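Long-range contacts in thiol-activated cytolysin (Desulfobulbus propionicus, PDB 6NAL), which is probably a cholesterol-dependent cytolysin-type toxin that assembles on target membranes and forms pores through them: residues Tyr169-Leu174 with Val292-Glu298; Ser443-Arg449 with Gln466-Met470; Leu11-Tyr16 with Ser227-Pro232. All blocks are in the same frame, centred on the assembly; numbering follows the deposited sequence.

Contact 1: residues Tyr169-Leu174 with Val292-Glu298; sequences YLKQKL and VVHGGSE
Tyr169 and Lys173, on the short helix 167-174, reach over Val292, His294 and Glu298 at the end of strand 287-294 and in the turn beyond it. This is helix-on-sheet packing against the core antiparallel sheet of the cytolysin. The helix is one of a group between strands 147-152 and 187-202. That position is consistent with a helical cluster that refolds into membrane hairpins in this family.

The apolar contacts centre on Val292. Its CG1 lies 3.8 Å from Leu174 CG and also touches Leu170 CD1. Its CG2 packs on Lys173 CB at 4.0 Å. Phe245 of strand 232-250 touches Leu170, Leu174 and Val292, so the patch continues across the sheet.

The aromatic contact is oblique. The Tyr169 and His294 rings have centroids 4.5 Å apart and planes at 32°. Tyr169 CG is anti to the backbone N (chi1 -178°), which carries the ring out from the helix to the histidine. His294 CE1 lies over one face of the tyrosine ring, and Lys173 CG over the other, both offset toward the rim.

The polar contacts gather on one carboxylate oxygen. Lys173 bends at chi2, and its NZ forms a salt bridge with Glu298 OE1. The Glu298 carboxylate is nearly coplanar with the Tyr169 ring, and Tyr169 OH gives OE1 a weak hydrogen bond at 3.4 Å. Lys173 NZ meets OE1 from above the carboxylate plane, at 3.1 Å.

Contact 2: residues Ser443-Arg449 with Gln466-Met470; sequences SGYKVGR and QTFSM
Phe468 and Gly444 meet where two sheets of the C-terminal beta-sandwich domain face each other. Strand 440-449 is an outermost strand of the four-stranded sheet. Strand 465-471 belongs to the other sheet. Their short segments run at 25° to each other, with axes 8.8 Å apart at closest. No direct hydrogen bond joins them; the strands meet by side-chain packing on side chains and on the backbone at Ser443 and Gly444.

The tight part is mostly van der Waals packing. Gly444 CA sits over one face of the Phe468 ring in a CH-pi contact, 4.0 Å from the centroid. With no side chain there, the ring can lie close to the backbone. Ser443 O comes within 3.3 Å of Phe468 CB. With chi1 at 179°, the ring swings clear of its own backbone nitrogen toward the other sheet. Further along, selenomethionine Met470 places CE only 3.5 Å from Lys446 CD, tighter than usual van der Waals contact. The same methyl group lies 3.9 Å from Arg449 NE. Lys446 CB covers one face of the Arg449 guanidinium. Gly448 and Arg449 both face Ile425 in a G1 beta bulge.

The other end is looser and hydrated. One water bridges the strands: it donates to Gln466 OE1 and is hydrogen-bonded to Ser443 OG, 2.7 Å from each. Thr429 also bonds Ser443 OG, and Gly431 O and Thr463 O take Gln466 NE2. On the far side of strand 440-449, Tyr445 O and OH are hydrogen-bonded to Lys267 NZ and Tyr148 N of the second subunit.

Arg449 NE is buried with no partner in the model. NH1 makes a weak in-plane bond to Val447 O, and the Met470 methyl packs on the guanidinium obliquely. Packing and one water bridge join the strands.

Contact 3: residues Leu11-Tyr16 with Ser227-Pro232; sequences LASLQY and SEEHPP
A type I beta turn from Ser227 to His230, in the loop before strand 232-250, packs against the chain leaving helix 2-12, and Glu228 and Leu14 meet at its corner. Leu14 CD1 lies 3.5 Å from Glu228 CG, and the two side chains slide past each other in opposite directions. At chi1 -163° the Leu14 side chain extends away from its own backbone nitrogen, and its methyl groups reach the turn. CD2 of the same leucine comes near Pro231 and Pro232. Leu11 CD2, three residues earlier, touches Pro232 CG at 3.9 Å.

The contact thus joins the N-terminal end of the chain to the start of a long strand of the core antiparallel sheet. Pro231 CB sits over one face of the Tyr16 ring in a CH-pi contact, 3.9 Å from the centroid and 26° off the ring normal. Phe340 also meets this ring. A water links the phenol to the strand: it is 3.0 Å from Tyr16 OH and donates to Pro232 O at 2.8 Å.

The outer edge is polar and weakly tied. Glu228 OE1 comes 3.1 Å from Gln15 O, but both are acceptors and no hydrogen bond forms. This closeness would probably raise the carboxylate's affinity for a proton. Gln15 NE2 turns back instead to Ser13 O in a weak bond.

Overall arrangement
From the N terminus, contact 3 opens first, at 11-16, where helix 2-12 ends. Contact 1 opens next, at 169-174. Contact 3 then closes at 227-232, before contact 1 closes at 292-298, so these two loops cross. Contact 3 ties the start of the chain to the head of strand 232-250. Contact 1 ties a helix to strand 287-294, which pairs with strand 232-250 in the same sheet. Their centres are about 37 Å apart. Contact 2 follows in series, closing a short loop between 443-449 and 466-470. It joins two sheets at the C-terminal end, about 62 Å from contact 1 and 80 Å from contact 3, centre to centre.

Contact 1: residues Tyr169-Leu174 with Val292-Glu298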
ATOM      1  N   TYR A 169      -1.984   3.029 -37.254  1.00 68.12           N
ATOM      2  CA  TYR A 169      -1.418   1.755 -37.709  1.00 65.39           C
ATOM      3  C   TYR A 169      -1.676   0.639 -36.697  1.00 66.00           C
ATOM      4  O   TYR A 169      -2.145  -0.457 -37.041  1.00 60.79           O
ATOM      5  CB  TYR A 169       0.088   1.928 -37.941  1.00 65.84           C
ATOM      6  CG  TYR A 169       0.833   0.698 -38.456  1.00 66.05           C
ATOM      7  CD1 TYR A 169       0.791   0.355 -39.803  1.00 61.51           C
ATOM      8  CD2 TYR A 169       1.604  -0.098 -37.595  1.00 64.70           C
ATOM      9  CE1 TYR A 169       1.472  -0.744 -40.282  1.00 66.44           C
ATOM     10  CE2 TYR A 169       2.290  -1.208 -38.069  1.00 62.76           C
ATOM     11  CZ  TYR A 169       2.220  -1.526 -39.409  1.00 65.84           C
ATOM     12  OH  TYR A 169       2.887  -2.622 -39.893  1.00 67.15           O
ATOM     13  N   LEU A 170      -1.389   0.915 -35.432  1.00 67.12           N
ATOM     14  CA  LEU A 170      -1.458  -0.124 -34.422  1.00 67.58           C
ATOM     15  C   LEU A 170      -2.891  -0.524 -34.144  1.00 67.98           C
ATOM     16  O   LEU A 170      -3.132  -1.647 -33.697  1.00 64.89           O
ATOM     17  CB  LEU A 170      -0.798   0.358 -33.142  1.00 71.47           C
ATOM     18  CG  LEU A 170      -0.304  -0.706 -32.179  1.00 73.02           C
ATOM     19  CD1 LEU A 170       0.938  -1.318 -32.743  1.00 72.33           C
ATOM     20  CD2 LEU A 170      -0.058  -0.043 -30.838  1.00 69.90           C
ATOM     21  N   LYS A 171      -3.850   0.381 -34.374  1.00 69.93           N
ATOM     22  CA  LYS A 171      -5.256   0.018 -34.214  1.00 69.33           C
ATOM     23  C   LYS A 171      -5.684  -0.948 -35.306  1.00 74.51           C
ATOM     24  O   LYS A 171      -6.404  -1.927 -35.027  1.00 70.40           O
ATOM     25  CB  LYS A 171      -6.131   1.285 -34.169  1.00 70.87           C
ATOM     26  CG  LYS A 171      -6.197   1.830 -32.694  1.00 81.23           C
ATOM     27  CD  LYS A 171      -7.471   2.657 -32.453  1.00 85.33           C
ATOM     28  CE  LYS A 171      -7.564   3.829 -33.417  1.00104.98           C
ATOM     29  NZ  LYS A 171      -8.874   4.549 -33.320  1.00 88.38           N
ATOM     30  N   GLN A 172      -5.277  -0.670 -36.557  1.00 63.69           N
ATOM     31  CA  GLN A 172      -5.515  -1.610 -37.645  1.00 67.76           C
ATOM     32  C   GLN A 172      -4.994  -2.997 -37.289  1.00 63.62           C
ATOM     33  O   GLN A 172      -5.751  -3.975 -37.260  1.00 65.73           O
ATOM     34  CB  GLN A 172      -4.871  -1.136 -38.961  1.00 69.30           C
ATOM     35  CG  GLN A 172      -5.252  -2.008 -40.171  1.00 73.24           C
ATOM     36  CD  GLN A 172      -4.061  -2.381 -41.076  1.00 87.83           C
ATOM     37  OE1 GLN A 172      -3.001  -1.740 -41.032  1.00 92.13           O
ATOM     38  NE2 GLN A 172      -4.243  -3.422 -41.909  1.00 89.55           N
ATOM     39  N   LYS A 173      -3.694  -3.104 -37.026  1.00 60.82           N
ATOM     40  CA  LYS A 173      -3.025  -4.400 -37.040  1.00 64.72           C
ATOM     41  C   LYS A 173      -3.269  -5.191 -35.751  1.00 68.90           C
ATOM     42  O   LYS A 173      -3.626  -6.377 -35.797  1.00 59.49           O
ATOM     43  CB  LYS A 173      -1.528  -4.185 -37.285  1.00 55.37           C
ATOM     44  CG  LYS A 173      -1.155  -3.475 -38.611  1.00 59.34           C
ATOM     45  CD  LYS A 173      -1.115  -4.429 -39.828  1.00 63.77           C
ATOM     46  CE  LYS A 173      -0.724  -3.712 -41.127  1.00 60.33           C
ATOM     47  NZ  LYS A 173      -0.401  -4.665 -42.249  1.00 67.58           N
ATOM     48  N   LEU A 174      -3.088  -4.557 -34.588  1.00 71.45           N
ATOM     49  CA  LEU A 174      -3.276  -5.255 -33.316  1.00 67.71           C
ATOM     50  C   LEU A 174      -4.728  -5.298 -32.882  1.00 68.62           C
ATOM     51  O   LEU A 174      -5.027  -5.891 -31.837  1.00 66.97           O
ATOM     52  CB  LEU A 174      -2.487  -4.593 -32.184  1.00 61.26           C
ATOM     53  CG  LEU A 174      -0.989  -4.861 -32.142  1.00 53.62           C
ATOM     54  CD1 LEU A 174      -0.329  -4.125 -31.004  1.00 55.43           C
ATOM     55  CD2 LEU A 174      -0.706  -6.352 -32.063  1.00 52.61           C
ATOM     56  N   VAL A 292       2.674  -7.735 -33.837  1.00 32.37           N
ATOM     57  CA  VAL A 292       2.856  -7.072 -35.100  1.00 33.40           C
ATOM     58  C   VAL A 292       4.333  -6.753 -35.253  1.00 37.67           C
ATOM     59  O   VAL A 292       4.989  -6.266 -34.324  1.00 33.42           O
ATOM     60  CB  VAL A 292       1.978  -5.808 -35.222  1.00 38.49           C
ATOM     61  CG1 VAL A 292       2.239  -4.921 -34.109  1.00 44.00           C
ATOM     62  CG2 VAL A 292       2.260  -5.073 -36.499  1.00 40.73           C
ATOM     63  N   VAL A 293       4.843  -7.020 -36.447  1.00 31.78           N
ATOM     64  CA  VAL A 293       6.236  -6.815 -36.777  1.00 30.86           C
ATOM     65  C   VAL A 293       6.293  -5.867 -37.978  1.00 33.58           C
ATOM     66  O   VAL A 293       5.630  -6.102 -38.988  1.00 37.05           O
ATOM     67  CB  VAL A 293       6.927  -8.157 -37.079  1.00 31.78           C
ATOM     68  CG1 VAL A 293       8.308  -7.871 -37.707  1.00 34.85           C
ATOM     69  CG2 VAL A 293       7.038  -9.050 -35.808  1.00 39.42           C
ATOM     70  N   HIS A 294       7.114  -4.831 -37.886  1.00 36.34           N
ATOM     71  CA  HIS A 294       7.075  -3.708 -38.828  1.00 41.84           C
ATOM     72  C   HIS A 294       8.515  -3.290 -39.116  1.00 37.43           C
ATOM     73  O   HIS A 294       9.280  -3.031 -38.181  1.00 36.79           O
ATOM     74  CB  HIS A 294       6.232  -2.579 -38.207  1.00 47.01           C
ATOM     75  CG  HIS A 294       6.061  -1.377 -39.077  1.00 56.20           C
ATOM     76  ND1 HIS A 294       6.027  -0.091 -38.572  1.00 62.63           N
ATOM     77  CD2 HIS A 294       5.899  -1.265 -40.408  1.00 50.62           C
ATOM     78  CE1 HIS A 294       5.881   0.762 -39.566  1.00 59.79           C
ATOM     79  NE2 HIS A 294       5.814   0.076 -40.692  1.00 63.10           N
ATOM     80  N   GLY A 295       8.904  -3.300 -40.390  1.00 36.27           N
ATOM     81  CA  GLY A 295      10.257  -2.953 -40.766  1.00 41.65           C
ATOM     82  C   GLY A 295      11.138  -4.183 -40.892  1.00 48.59           C
ATOM     83  O   GLY A 295      11.200  -5.004 -39.974  1.00 49.29           O
ATOM     84  N   GLY A 296      11.857  -4.305 -42.000  1.00 47.41           N
ATOM     85  CA  GLY A 296      12.400  -5.613 -42.391  1.00 60.65           C
ATOM     86  C   GLY A 296      11.281  -6.493 -42.934  1.00 56.37           C
ATOM     87  O   GLY A 296      10.470  -6.045 -43.793  1.00 71.19           O
ATOM     88  N   SER A 297      11.239  -7.751 -42.504  1.00 61.60           N
ATOM     89  CA  SER A 297       9.976  -8.483 -42.441  1.00 65.22           C
ATOM     90  C   SER A 297       8.752  -7.613 -42.153  1.00 60.62           C
ATOM     91  O   SER A 297       8.876  -6.576 -41.458  1.00 57.61           O
ATOM     92  CB  SER A 297      10.121  -9.531 -41.331  1.00 66.77           C
ATOM     93  OG  SER A 297      10.044  -8.905 -40.059  1.00 62.43           O
ATOM     94  N   GLU A 298       7.551  -8.110 -42.500  1.00 51.60           N
ATOM     95  CA  GLU A 298       6.330  -7.464 -42.057  1.00 47.41           C
ATOM     96  C   GLU A 298       5.411  -8.615 -41.752  1.00 45.67           C
ATOM     97  O   GLU A 298       5.204  -9.454 -42.619  1.00 44.19           O
ATOM     98  CB  GLU A 298       5.637  -6.521 -43.037  1.00 45.89           C
ATOM     99  CG  GLU A 298       4.375  -5.889 -42.354  1.00 67.32           C
ATOM    100  CD  GLU A 298       3.390  -5.187 -43.311  1.00 84.97           C
ATOM    101  OE1 GLU A 298       2.646  -4.254 -42.854  1.00 86.91           O
ATOM    102  OE2 GLU A 298       3.330  -5.604 -44.502  1.00 81.28           O
TER

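Contact 2: residues Ser443-Arg449 with Gln466-Met470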
ATOM      1  N   SER A 443       0.691 -21.468  29.137  1.00 42.35           N
ATOM      2  CA  SER A 443       1.799 -22.089  28.417  1.00 37.07           C
ATOM      3  C   SER A 443       2.151 -21.363  27.131  1.00 37.86           C
ATOM      4  O   SER A 443       3.172 -21.679  26.510  1.00 45.45           O
ATOM      5  CB  SER A 443       1.471 -23.548  28.103  1.00 43.01           C
ATOM      6  OG  SER A 443       0.244 -23.654  27.401  1.00 45.82           O
ATOM      7  N   GLY A 444       1.352 -20.388  26.722  1.00 39.92           N
ATOM      8  CA  GLY A 444       1.611 -19.682  25.492  1.00 37.02           C
ATOM      9  C   GLY A 444       0.693 -18.502  25.327  1.00 36.21           C
ATOM     10  O   GLY A 444      -0.478 -18.600  25.645  1.00 36.14           O
ATOM     11  N   TYR A 445       1.206 -17.387  24.838  1.00 38.13           N
ATOM     12  CA  TYR A 445       0.431 -16.157  24.636  1.00 43.20           C
ATOM     13  C   TYR A 445       1.116 -15.431  23.476  1.00 38.63           C
ATOM     14  O   TYR A 445       2.078 -14.687  23.680  1.00 37.01           O
ATOM     15  CB  TYR A 445       0.385 -15.267  25.862  1.00 39.46           C
ATOM     16  CG  TYR A 445      -0.678 -14.199  25.865  1.00 43.75           C
ATOM     17  CD1 TYR A 445      -1.587 -14.053  24.812  1.00 48.63           C
ATOM     18  CD2 TYR A 445      -0.810 -13.362  26.973  1.00 42.14           C
ATOM     19  CE1 TYR A 445      -2.596 -13.081  24.875  1.00 37.16           C
ATOM     20  CE2 TYR A 445      -1.790 -12.409  27.037  1.00 47.73           C
ATOM     21  CZ  TYR A 445      -2.675 -12.274  25.995  1.00 43.86           C
ATOM     22  OH  TYR A 445      -3.618 -11.298  26.121  1.00 51.01           O
ATOM     23  N   LYS A 446       0.617 -15.675  22.277  1.00 35.72           N
ATOM     24  CA  LYS A 446       1.101 -15.078  21.035  1.00 43.56           C
ATOM     25  C   LYS A 446       0.029 -14.108  20.570  1.00 43.25           C
ATOM     26  O   LYS A 446      -1.141 -14.492  20.438  1.00 45.43           O
ATOM     27  CB  LYS A 446       1.379 -16.184  20.010  1.00 41.95           C
ATOM     28  CG  LYS A 446       2.309 -17.331  20.625  1.00 46.43           C
ATOM     29  CD  LYS A 446       3.785 -17.089  20.307  1.00 53.05           C
ATOM     30  CE  LYS A 446       4.733 -18.065  21.016  1.00 60.56           C
ATOM     31  NZ  LYS A 446       4.845 -17.777  22.474  1.00 68.50           N
ATOM     32  N   VAL A 447       0.399 -12.840  20.430  1.00 54.58           N
ATOM     33  CA  VAL A 447      -0.503 -11.809  19.926  1.00 44.19           C
ATOM     34  C   VAL A 447       0.031 -11.311  18.592  1.00 40.07           C
ATOM     35  O   VAL A 447       1.211 -11.428  18.287  1.00 47.61           O
ATOM     36  CB  VAL A 447      -0.666 -10.623  20.892  1.00 52.87           C
ATOM     37  CG1 VAL A 447      -1.496 -11.027  22.092  1.00 54.36           C
ATOM     38  CG2 VAL A 447       0.704 -10.106  21.281  1.00 54.60           C
ATOM     39  N   GLY A 448      -0.877 -10.782  17.773  1.00 47.43           N
ATOM     40  CA  GLY A 448      -0.497 -10.026  16.593  1.00 42.23           C
ATOM     41  C   GLY A 448       0.106 -10.851  15.491  1.00 40.86           C
ATOM     42  O   GLY A 448       0.896 -10.340  14.704  1.00 54.28           O
ATOM     43  N   ARG A 449      -0.257 -12.113  15.398  1.00 45.94           N
ATOM     44  CA  ARG A 449       0.282 -12.952  14.347  1.00 41.53           C
ATOM     45  C   ARG A 449      -0.539 -12.818  13.070  1.00 42.02           C
ATOM     46  O   ARG A 449      -1.685 -12.351  13.059  1.00 40.22           O
ATOM     47  CB  ARG A 449       0.337 -14.418  14.793  1.00 43.27           C
ATOM     48  CG  ARG A 449       1.224 -14.693  16.023  1.00 50.62           C
ATOM     49  CD  ARG A 449       2.611 -14.133  15.860  1.00 65.40           C
ATOM     50  NE  ARG A 449       3.696 -14.898  16.490  1.00 68.73           N
ATOM     51  CZ  ARG A 449       4.136 -14.684  17.733  1.00 72.98           C
ATOM     52  NH1 ARG A 449       3.557 -13.763  18.510  1.00 73.72           N
ATOM     53  NH2 ARG A 449       5.151 -15.392  18.220  1.00 76.82           N
ATOM     54  N   GLN A 466       4.124 -28.301  31.479  1.00 45.91           N
ATOM     55  CA  GLN A 466       3.177 -28.094  30.402  1.00 39.99           C
ATOM     56  C   GLN A 466       3.940 -27.630  29.177  1.00 45.06           C
ATOM     57  O   GLN A 466       4.666 -26.639  29.240  1.00 50.32           O
ATOM     58  CB  GLN A 466       2.128 -27.046  30.770  1.00 38.69           C
ATOM     59  CG  GLN A 466       1.170 -27.426  31.874  1.00 40.79           C
ATOM     60  CD  GLN A 466       0.142 -26.308  32.151  1.00 46.07           C
ATOM     61  OE1 GLN A 466      -0.133 -25.407  31.333  1.00 41.58           O
ATOM     62  NE2 GLN A 466      -0.416 -26.370  33.313  1.00 39.91           N
ATOM     63  N   THR A 467       3.755 -28.314  28.067  1.00 33.10           N
ATOM     64  CA  THR A 467       4.528 -28.051  26.873  1.00 36.29           C
ATOM     65  C   THR A 467       3.653 -27.334  25.869  1.00 38.25           C
ATOM     66  O   THR A 467       2.423 -27.494  25.865  1.00 41.23           O
ATOM     67  CB  THR A 467       5.049 -29.354  26.276  1.00 44.64           C
ATOM     68  OG1 THR A 467       3.924 -30.116  25.842  1.00 38.51           O
ATOM     69  CG2 THR A 467       5.892 -30.136  27.344  1.00 44.26           C
ATOM     70  N   PHE A 468       4.303 -26.530  25.039  1.00 37.39           N
ATOM     71  CA  PHE A 468       3.640 -25.700  24.050  1.00 36.67           C
ATOM     72  C   PHE A 468       4.505 -25.637  22.818  1.00 46.22           C
ATOM     73  O   PHE A 468       5.718 -25.425  22.915  1.00 52.67           O
ATOM     74  CB  PHE A 468       3.431 -24.289  24.569  1.00 36.28           C
ATOM     75  CG  PHE A 468       2.754 -23.351  23.586  1.00 40.78           C
ATOM     76  CD1 PHE A 468       3.491 -22.614  22.680  1.00 41.42           C
ATOM     77  CD2 PHE A 468       1.393 -23.159  23.616  1.00 43.85           C
ATOM     78  CE1 PHE A 468       2.874 -21.712  21.813  1.00 40.23           C
ATOM     79  CE2 PHE A 468       0.768 -22.269  22.742  1.00 32.19           C
ATOM     80  CZ  PHE A 468       1.504 -21.539  21.861  1.00 35.47           C
ATOM     81  N   SER A 469       3.883 -25.810  21.670  1.00 43.70           N
ATOM     82  CA  SER A 469       4.596 -25.678  20.419  1.00 50.01           C
ATOM     83  C   SER A 469       3.601 -25.104  19.437  1.00 40.06           C
ATOM     84  O   SER A 469       2.433 -25.517  19.397  1.00 40.12           O
ATOM     85  CB  SER A 469       5.161 -27.008  19.919  1.00 48.76           C
ATOM     86  OG  SER A 469       4.261 -27.615  19.005  1.00 60.83           O
HETATM   87  N   MSE A 470       4.065 -24.112  18.700  1.00 42.91           N
HETATM   88  CA  MSE A 470       3.273 -23.498  17.660  1.00 46.13           C
HETATM   89  C   MSE A 470       4.062 -23.617  16.360  1.00 38.38           C
HETATM   90  O   MSE A 470       5.268 -23.422  16.369  1.00 47.94           O
HETATM   91  CB  MSE A 470       2.988 -22.051  17.961  1.00 44.36           C
HETATM   92  CG  MSE A 470       2.248 -21.408  16.825  1.00 46.56           C
HETATM   93 SE   MSE A 470       1.637 -19.699  17.374  0.59 56.00          SE
HETATM   94  CE  MSE A 470       3.287 -18.682  17.260  1.00 59.55           C
TER
HETATM   95  O   HOH W   1      -0.950 -25.623  28.791  1.00 39.10           O

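Contact 3: residues Leu11-Tyr16 with Ser227-Pro232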
ATOM      1  N   LEU A  11       8.914  36.056 -41.980  1.00 55.91           N
ATOM      2  CA  LEU A  11       9.190  34.955 -41.065  1.00 58.87           C
ATOM      3  C   LEU A  11       9.747  35.454 -39.738  1.00 56.93           C
ATOM      4  O   LEU A  11       9.210  35.128 -38.672  1.00 56.71           O
ATOM      5  CB  LEU A  11      10.177  33.983 -41.694  1.00 57.20           C
ATOM      6  CG  LEU A  11       9.582  32.861 -42.532  1.00 61.42           C
ATOM      7  CD1 LEU A  11      10.766  32.010 -42.962  1.00 66.10           C
ATOM      8  CD2 LEU A  11       8.530  32.077 -41.802  1.00 62.99           C
ATOM      9  N   ALA A  12      10.836  36.233 -39.786  1.00 51.05           N
ATOM     10  CA  ALA A  12      11.443  36.782 -38.577  1.00 59.22           C
ATOM     11  C   ALA A  12      10.451  37.601 -37.757  1.00 61.96           C
ATOM     12  O   ALA A  12      10.523  37.620 -36.520  1.00 67.86           O
ATOM     13  CB  ALA A  12      12.653  37.642 -38.941  1.00 54.75           C
ATOM     14  N   SER A  13       9.507  38.254 -38.405  1.00 56.02           N
ATOM     15  CA  SER A  13       8.529  39.042 -37.677  1.00 65.76           C
ATOM     16  C   SER A  13       7.328  38.212 -37.240  1.00 65.08           C
ATOM     17  O   SER A  13       6.377  38.763 -36.677  1.00 70.65           O
ATOM     18  CB  SER A  13       8.074  40.234 -38.542  1.00 65.47           C
ATOM     19  OG  SER A  13       6.852  39.946 -39.204  1.00 64.08           O
ATOM     20  N   LEU A  14       7.330  36.911 -37.499  1.00 62.79           N
ATOM     21  CA  LEU A  14       6.205  36.059 -37.128  1.00 63.17           C
ATOM     22  C   LEU A  14       6.369  35.642 -35.665  1.00 67.69           C
ATOM     23  O   LEU A  14       7.200  34.788 -35.333  1.00 56.92           O
ATOM     24  CB  LEU A  14       6.134  34.864 -38.057  1.00 56.90           C
ATOM     25  CG  LEU A  14       4.840  34.069 -38.101  1.00 63.78           C
ATOM     26  CD1 LEU A  14       3.764  34.647 -38.976  1.00 57.37           C
ATOM     27  CD2 LEU A  14       5.232  32.649 -38.583  1.00 61.02           C
ATOM     28  N   GLN A  15       5.572  36.269 -34.794  1.00 66.09           N
ATOM     29  CA  GLN A  15       5.712  36.150 -33.343  1.00 69.73           C
ATOM     30  C   GLN A  15       4.787  35.041 -32.852  1.00 63.74           C
ATOM     31  O   GLN A  15       3.571  35.073 -33.094  1.00 59.93           O
ATOM     32  CB  GLN A  15       5.405  37.476 -32.642  1.00 68.76           C
ATOM     33  CG  GLN A  15       5.884  38.699 -33.399  1.00 85.50           C
ATOM     34  CD  GLN A  15       4.936  39.886 -33.278  1.00102.96           C
ATOM     35  OE1 GLN A  15       4.533  40.257 -32.178  1.00 98.09           O
ATOM     36  NE2 GLN A  15       4.575  40.486 -34.415  1.00 99.95           N
ATOM     37  N   TYR A  16       5.378  34.025 -32.237  1.00 57.34           N
ATOM     38  CA  TYR A  16       4.640  32.901 -31.680  1.00 60.82           C
ATOM     39  C   TYR A  16       5.550  32.284 -30.636  1.00 56.87           C
ATOM     40  O   TYR A  16       6.780  32.421 -30.697  1.00 66.55           O
ATOM     41  CB  TYR A  16       4.231  31.856 -32.737  1.00 51.92           C
ATOM     42  CG  TYR A  16       5.418  31.212 -33.373  1.00 62.92           C
ATOM     43  CD1 TYR A  16       6.133  30.203 -32.721  1.00 51.41           C
ATOM     44  CD2 TYR A  16       5.861  31.645 -34.626  1.00 62.22           C
ATOM     45  CE1 TYR A  16       7.242  29.661 -33.300  1.00 53.93           C
ATOM     46  CE2 TYR A  16       6.966  31.103 -35.219  1.00 51.66           C
ATOM     47  CZ  TYR A  16       7.652  30.109 -34.564  1.00 55.18           C
ATOM     48  OH  TYR A  16       8.752  29.578 -35.198  1.00 52.62           O
ATOM     49  N   SER A 227       0.932  31.096 -40.837  1.00 53.75           N
ATOM     50  CA  SER A 227       0.410  32.197 -40.030  1.00 54.23           C
ATOM     51  C   SER A 227       0.984  32.025 -38.627  1.00 55.37           C
ATOM     52  O   SER A 227       1.649  31.022 -38.348  1.00 51.19           O
ATOM     53  CB  SER A 227      -1.123  32.202 -40.005  1.00 51.27           C
ATOM     54  OG  SER A 227      -1.629  31.144 -39.210  1.00 59.88           O
ATOM     55  N   GLU A 228       0.693  32.953 -37.718  1.00 56.14           N
ATOM     56  CA  GLU A 228       1.264  32.864 -36.375  1.00 63.12           C
ATOM     57  C   GLU A 228       0.743  31.666 -35.597  1.00 50.52           C
ATOM     58  O   GLU A 228       1.459  31.132 -34.756  1.00 57.65           O
ATOM     59  CB  GLU A 228       0.976  34.140 -35.603  1.00 70.62           C
ATOM     60  CG  GLU A 228       1.644  35.340 -36.238  1.00 80.81           C
ATOM     61  CD  GLU A 228       1.652  36.539 -35.334  1.00 85.08           C
ATOM     62  OE1 GLU A 228       1.014  36.456 -34.259  1.00 98.45           O
ATOM     63  OE2 GLU A 228       2.309  37.548 -35.692  1.00 76.50           O
ATOM     64  N   GLU A 229      -0.494  31.245 -35.835  1.00 51.83           N
ATOM     65  CA  GLU A 229      -1.012  30.035 -35.212  1.00 52.96           C
ATOM     66  C   GLU A 229      -0.507  28.756 -35.881  1.00 59.30           C
ATOM     67  O   GLU A 229      -0.628  27.674 -35.298  1.00 50.59           O
ATOM     68  CB  GLU A 229      -2.544  30.029 -35.235  1.00 59.90           C
ATOM     69  CG  GLU A 229      -3.209  31.176 -34.453  1.00 69.78           C
ATOM     70  CD  GLU A 229      -3.050  32.544 -35.136  1.00 88.60           C
ATOM     71  OE1 GLU A 229      -2.660  32.581 -36.341  1.00 85.43           O
ATOM     72  OE2 GLU A 229      -3.314  33.582 -34.464  1.00 90.13           O
ATOM     73  N   HIS A 230       0.046  28.834 -37.090  1.00 50.14           N
ATOM     74  CA  HIS A 230       0.525  27.647 -37.794  1.00 45.20           C
ATOM     75  C   HIS A 230       1.852  27.946 -38.461  1.00 42.28           C
ATOM     76  O   HIS A 230       1.960  27.985 -39.684  1.00 45.40           O
ATOM     77  CB  HIS A 230      -0.549  27.182 -38.770  1.00 47.26           C
ATOM     78  CG  HIS A 230      -1.835  26.867 -38.082  1.00 46.05           C
ATOM     79  ND1 HIS A 230      -2.050  25.689 -37.396  1.00 47.43           N
ATOM     80  CD2 HIS A 230      -2.959  27.600 -37.927  1.00 52.30           C
ATOM     81  CE1 HIS A 230      -3.267  25.693 -36.888  1.00 52.41           C
ATOM     82  NE2 HIS A 230      -3.843  26.841 -37.205  1.00 60.78           N
ATOM     83  N   PRO A 231       2.882  28.202 -37.667  1.00 42.40           N
ATOM     84  CA  PRO A 231       4.223  28.483 -38.238  1.00 38.36           C
ATOM     85  C   PRO A 231       4.746  27.297 -39.021  1.00 36.21           C
ATOM     86  O   PRO A 231       4.243  26.176 -38.843  1.00 35.19           O
ATOM     87  CB  PRO A 231       5.097  28.739 -37.006  1.00 39.62           C
ATOM     88  CG  PRO A 231       4.358  28.066 -35.869  1.00 42.47           C
ATOM     89  CD  PRO A 231       2.882  28.158 -36.201  1.00 42.67           C
ATOM     90  N   PRO A 232       5.717  27.517 -39.918  1.00 35.36           N
ATOM     91  CA  PRO A 232       6.224  26.418 -40.739  1.00 38.70           C
ATOM     92  C   PRO A 232       7.236  25.608 -39.963  1.00 34.05           C
ATOM     93  O   PRO A 232       8.005  26.142 -39.150  1.00 28.86           O
ATOM     94  CB  PRO A 232       6.877  27.136 -41.935  1.00 30.58           C
ATOM     95  CG  PRO A 232       7.356  28.427 -41.341  1.00 35.41           C
ATOM     96  CD  PRO A 232       6.232  28.826 -40.401  1.00 32.63           C
TER
HETATM   97  O   HOH W   2       8.797  28.661 -38.085  1.00 46.65           O